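Taurine:2-oxoglutarate aminotransferase (Bifidobacterium kashiwanohense PV20-2, PDB 6JIX) probably transfers the amino group of taurine to 2-oxoglutarate, using pyridoxal 5'-phosphate as cofactor. Local coordinates at residues L65-D70 / V328-E333; Y184-D189 / V361-C366. All blocks are in the same frame, centred on the assembly; numbering follows the deposited sequence.

Contact 1: L65-D70 / V328-E333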
# COMPACT_ATOMS: atom_id res chain seq x y z
N LEU A 65 1.99 17.78 -15.06
CA LEU A 65 0.84 18.62 -15.33
C LEU A 65 0.76 19.70 -14.26
O LEU A 65 0.62 19.37 -13.07
CB LEU A 65 -0.44 17.80 -15.33
CG LEU A 65 -1.64 18.60 -15.80
CD1 LEU A 65 -1.80 18.43 -17.28
CD2 LEU A 65 -2.89 18.18 -15.04
N PRO A 66 0.84 20.98 -14.62
CA PRO A 66 0.87 22.03 -13.59
C PRO A 66 -0.26 21.96 -12.58
O PRO A 66 -0.04 22.28 -11.41
CB PRO A 66 0.82 23.31 -14.43
CG PRO A 66 1.50 22.91 -15.71
CD PRO A 66 0.99 21.53 -15.98
N GLU A 67 -1.47 21.58 -12.99
CA GLU A 67 -2.60 21.61 -12.06
C GLU A 67 -2.36 20.69 -10.87
O GLU A 67 -2.64 21.07 -9.72
CB GLU A 67 -3.89 21.23 -12.78
CG GLU A 67 -4.49 22.34 -13.61
CD GLU A 67 -3.77 22.52 -14.92
OE1 GLU A 67 -2.78 21.79 -15.15
OE2 GLU A 67 -4.20 23.39 -15.72
N ILE A 68 -1.85 19.47 -11.11
CA ILE A 68 -1.58 18.54 -10.01
C ILE A 68 -0.31 18.94 -9.27
O ILE A 68 -0.25 18.91 -8.04
CB ILE A 68 -1.49 17.08 -10.50
CG1 ILE A 68 -2.79 16.65 -11.20
CG2 ILE A 68 -1.23 16.16 -9.33
CD1 ILE A 68 -2.58 15.51 -12.18
N VAL A 69 0.74 19.29 -10.02
CA VAL A 69 1.99 19.71 -9.40
C VAL A 69 1.74 20.84 -8.43
O VAL A 69 2.18 20.81 -7.27
CB VAL A 69 3.02 20.10 -10.47
CG1 VAL A 69 4.20 20.82 -9.82
CG2 VAL A 69 3.49 18.88 -11.26
N ASP A 70 0.99 21.85 -8.86
CA ASP A 70 0.75 23.00 -8.01
C ASP A 70 -0.08 22.63 -6.78
O ASP A 70 0.21 23.10 -5.68
CB ASP A 70 0.06 24.11 -8.80
CG ASP A 70 0.97 24.74 -9.84
OD1 ASP A 70 2.20 24.58 -9.73
OD2 ASP A 70 0.44 25.39 -10.76
N VAL A 328 -8.90 15.05 -10.63
CA VAL A 328 -10.28 14.80 -11.03
C VAL A 328 -10.90 16.06 -11.62
O VAL A 328 -11.58 16.01 -12.65
CB VAL A 328 -11.11 14.25 -9.86
CG1 VAL A 328 -12.58 14.18 -10.23
CG2 VAL A 328 -10.56 12.88 -9.41
N ASN A 329 -10.63 17.23 -11.00
CA ASN A 329 -11.13 18.50 -11.52
C ASN A 329 -10.63 18.75 -12.94
O ASN A 329 -11.37 19.25 -13.78
CB ASN A 329 -10.72 19.66 -10.61
CG ASN A 329 -11.73 19.93 -9.49
OD1 ASN A 329 -12.92 19.60 -9.61
ND2 ASN A 329 -11.25 20.51 -8.39
N TYR A 330 -9.39 18.37 -13.22
CA TYR A 330 -8.88 18.48 -14.58
C TYR A 330 -9.66 17.59 -15.55
O TYR A 330 -10.08 18.04 -16.63
CB TYR A 330 -7.40 18.14 -14.63
CG TYR A 330 -6.78 18.55 -15.95
CD1 TYR A 330 -6.90 17.75 -17.08
CD2 TYR A 330 -6.08 19.74 -16.06
CE1 TYR A 330 -6.32 18.14 -18.29
CE2 TYR A 330 -5.51 20.13 -17.23
CZ TYR A 330 -5.63 19.34 -18.35
OH TYR A 330 -5.03 19.78 -19.53
N TYR A 331 -9.84 16.31 -15.21
CA TYR A 331 -10.56 15.41 -16.10
C TYR A 331 -11.87 16.05 -16.50
O TYR A 331 -12.23 16.07 -17.68
CB TYR A 331 -10.84 14.04 -15.44
CG TYR A 331 -9.64 13.14 -15.22
CD1 TYR A 331 -8.77 12.84 -16.26
CD2 TYR A 331 -9.39 12.58 -13.97
CE1 TYR A 331 -7.69 12.02 -16.06
CE2 TYR A 331 -8.32 11.77 -13.75
CZ TYR A 331 -7.47 11.48 -14.79
OH TYR A 331 -6.38 10.65 -14.58
N LEU A 332 -12.58 16.60 -15.52
CA LEU A 332 -13.90 17.16 -15.76
C LEU A 332 -13.81 18.48 -16.52
O LEU A 332 -14.39 18.62 -17.61
CB LEU A 332 -14.64 17.33 -14.43
CG LEU A 332 -14.90 16.05 -13.62
CD1 LEU A 332 -15.65 16.34 -12.31
CD2 LEU A 332 -15.65 15.02 -14.46
N GLU A 333 -13.07 19.45 -15.96
CA GLU A 333 -13.07 20.80 -16.53
C GLU A 333 -12.56 20.81 -17.97
O GLU A 333 -13.06 21.58 -18.79
CB GLU A 333 -12.23 21.74 -15.66
CG GLU A 333 -12.97 22.25 -14.44
CD GLU A 333 -12.05 22.68 -13.29
OE1 GLU A 333 -10.98 23.28 -13.55
OE2 GLU A 333 -12.42 22.42 -12.12

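Contact 2: Y184-D189 / V361-C366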
# COMPACT_ATOMS: atom_id res chain seq x y z
N TYR A 184 -12.65 -17.30 -31.61
CA TYR A 184 -13.82 -16.58 -32.10
C TYR A 184 -13.43 -15.22 -32.66
O TYR A 184 -12.25 -14.87 -32.75
CB TYR A 184 -14.87 -16.44 -30.99
CG TYR A 184 -15.16 -17.72 -30.24
CD1 TYR A 184 -16.04 -18.67 -30.74
CD2 TYR A 184 -14.55 -17.98 -29.03
CE1 TYR A 184 -16.31 -19.85 -30.05
CE2 TYR A 184 -14.80 -19.13 -28.33
CZ TYR A 184 -15.68 -20.06 -28.84
OH TYR A 184 -15.91 -21.21 -28.12
N THR A 185 -14.45 -14.44 -33.05
CA THR A 185 -14.26 -13.19 -33.79
C THR A 185 -15.19 -12.11 -33.23
O THR A 185 -16.42 -12.24 -33.35
CB THR A 185 -14.51 -13.41 -35.28
OG1 THR A 185 -13.71 -14.51 -35.73
CG2 THR A 185 -14.15 -12.16 -36.07
N ARG A 186 -14.61 -11.04 -32.67
CA ARG A 186 -15.38 -10.03 -31.94
C ARG A 186 -16.54 -9.47 -32.75
O ARG A 186 -17.53 -9.00 -32.17
CB ARG A 186 -14.45 -8.89 -31.48
CG ARG A 186 -14.83 -8.26 -30.12
CD ARG A 186 -13.64 -7.54 -29.45
NE ARG A 186 -12.42 -8.36 -29.44
CZ ARG A 186 -11.99 -9.05 -28.38
NH1 ARG A 186 -12.68 -9.02 -27.24
NH2 ARG A 186 -10.88 -9.80 -28.45
N GLY A 187 -16.47 -9.47 -34.06
CA GLY A 187 -17.64 -8.95 -34.72
C GLY A 187 -18.84 -9.89 -34.60
O GLY A 187 -19.84 -9.57 -33.95
N VAL A 188 -18.72 -11.08 -35.18
CA VAL A 188 -19.84 -11.99 -35.40
C VAL A 188 -20.14 -12.98 -34.27
O VAL A 188 -21.05 -13.80 -34.41
CB VAL A 188 -19.60 -12.72 -36.74
CG1 VAL A 188 -19.84 -11.76 -37.90
CG2 VAL A 188 -18.15 -13.24 -36.81
N ASP A 189 -19.31 -13.05 -33.21
CA ASP A 189 -19.43 -14.22 -32.32
C ASP A 189 -19.86 -13.95 -30.88
O ASP A 189 -20.04 -14.90 -30.11
CB ASP A 189 -18.10 -14.98 -32.31
CG ASP A 189 -18.00 -15.96 -33.44
OD1 ASP A 189 -19.08 -16.44 -33.88
OD2 ASP A 189 -16.87 -16.21 -33.91
N VAL A 361 0.27 -9.56 -36.77
CA VAL A 361 -0.74 -8.94 -35.92
C VAL A 361 -2.06 -9.66 -36.13
O VAL A 361 -2.69 -9.54 -37.19
CB VAL A 361 -0.87 -7.43 -36.20
CG1 VAL A 361 -2.05 -6.85 -35.43
CG2 VAL A 361 0.42 -6.69 -35.85
N GLY A 362 -2.50 -10.40 -35.11
CA GLY A 362 -3.73 -11.15 -35.22
C GLY A 362 -4.99 -10.37 -34.88
O GLY A 362 -6.03 -10.56 -35.53
N GLU A 363 -4.92 -9.47 -33.90
CA GLU A 363 -6.11 -8.72 -33.50
C GLU A 363 -5.70 -7.39 -32.92
O GLU A 363 -4.60 -7.23 -32.39
CB GLU A 363 -6.97 -9.49 -32.48
CG GLU A 363 -8.45 -9.12 -32.45
CD GLU A 363 -9.13 -9.45 -31.13
OE1 GLU A 363 -8.45 -9.97 -30.21
OE2 GLU A 363 -10.34 -9.17 -30.99
N ALA A 364 -6.61 -6.43 -33.02
CA ALA A 364 -6.43 -5.13 -32.39
C ALA A 364 -7.65 -4.88 -31.53
O ALA A 364 -8.78 -5.11 -31.96
CB ALA A 364 -6.26 -4.01 -33.43
N ARG A 365 -7.42 -4.46 -30.30
CA ARG A 365 -8.49 -4.05 -29.42
C ARG A 365 -8.16 -2.64 -28.96
O ARG A 365 -7.00 -2.31 -28.70
CB ARG A 365 -8.63 -5.00 -28.24
CG ARG A 365 -9.03 -6.42 -28.65
CD ARG A 365 -8.87 -7.43 -27.52
NE ARG A 365 -7.49 -7.49 -27.06
CZ ARG A 365 -6.48 -8.02 -27.74
NH1 ARG A 365 -6.69 -8.57 -28.94
NH2 ARG A 365 -5.26 -8.02 -27.22
N CYS A 366 -9.18 -1.79 -28.88
CA CYS A 366 -8.97 -0.40 -28.51
C CYS A 366 -10.30 0.15 -28.07
O CYS A 366 -11.26 0.12 -28.84
CB CYS A 366 -8.41 0.43 -29.68
SG CYS A 366 -8.41 2.26 -29.36

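Contact 1: L65-D70 / V328-E333
Glu67 and Tyr330 mark the closest backbone approach, their CA atoms 7.5 Å apart, where the first turn of helix 66-78 comes beside the last turns of helix 318-333. The gap between the helices is bridged chiefly by the Tyr330 side chain, which meets Leu65 and Glu67 in two quite different ways. Leu65 lies over one face of the ring: its CD2 methyl is 3.7 Å from Tyr330 CD2 and 4.0 Å from the ring centroid, only 23° off the normal, a CH-pi contact displaced toward the rim. The second methyl, Leu65 CD1, reaches further along the ring, 4.1 Å from Tyr330 CZ. A first torsion that sets Tyr330 CG anti to its backbone nitrogen (chi1 -167°) sends the ring out toward 65-70, where Leu65, with the same kind of torsion, meets it. Glu67 instead comes to the ring's edge. Its chain bends at chi2, bringing Glu67 CD to 3.8 Å from Tyr330 CE2, with OE2 in the ring plane and the carboxylate turned steeply to it, at 73°. The aromatic ring also stacks with His334, and Val336 of the following helix touches it. Leu65 occupies the N-cap position, where its side chain serves packing and not capping, while its backbone nitrogen bonds to the hydroxyl of Tyr287. The contact lies away from the cofactor and glutamate sites and joins the start of helix 66-78 to the end of helix 318-333 within the class-III aminotransferase fold. Tyrosine suits this junction by offering a broad apolar face to leucine and a rim of C-H groups to glutamate. With no hydrogen bond between the segments, cohesion probably comes mainly from dispersion, perhaps helped by a weak electrostatic attraction between the carboxylate and the ring's positively polarised edge.

Contact 2: Y184-D189 / V361-C366
Arg186 reaches from the loop before helix 190-208 to Glu363 on strand 361-367 and binds it side-on through NE and NH2. Both nitrogens converge on a single oxygen: NE and NH2 of Arg186 each lie 2.7 Å from Glu363 OE2, which NE meets nearly along the C-O bond and NH2 on the syn lone pair. A bend at chi3 (-48°) turns the guanidinium out of line with the rest of the arginine chain. Glu363 instead reaches out straight, CG anti to its backbone N (chi1 -155°) and the chain extended beyond. The two side chains cross at about a right angle, yet guanidinium and carboxylate are only 19° from coplanar, as suits in-plane N-H donors. NH2 of Arg186 also makes a weak bond to Glu363 OE1, 3.0 Å away.

Strand 361-367 borders the three-stranded antiparallel sheet of the C-terminal part of this fold-type-I aminotransferase. Alternation along the strand lets Glu363 and Arg365 work together, while Ala364, small enough to fit against helix 336-357, turns from the loop. Arg365, likewise bent at chi3, lays its CD over one face of the Arg186 guanidinium, 3.2 Å from Arg186 NH2, and carries its own NH1 back to Glu363 OE1 in a weak salt-bridge bond of 2.6 Å. The carboxylate is thus shared by two arginines in a salt-bridge network, its negative charge probably offsetting their proximity. Backbone carbonyls of Gly226 and Val227 and the hydroxyl of Thr374 also bond the Arg365 guanidinium, helping to fix its rotation.

From the N terminus the chain passes 65-70, then 184-189, before returning to 328-333 and finally to 361-366, so the two contacts cross. Contact 1 closes a loop of 257 intervening residues that holds the entire seven-stranded sheet of the large domain, and it ties helix 66-78 to helix 318-333. Contact 2 opens within that loop and closes beyond it, joining the loop ahead of helix 190-208 to an outer strand of the three-stranded sheet. The chain between 328-333 and 361-366 is mainly helix 336-357. The contacts do not touch: their centres lie 35 Å apart and their nearest atoms about 17 Å.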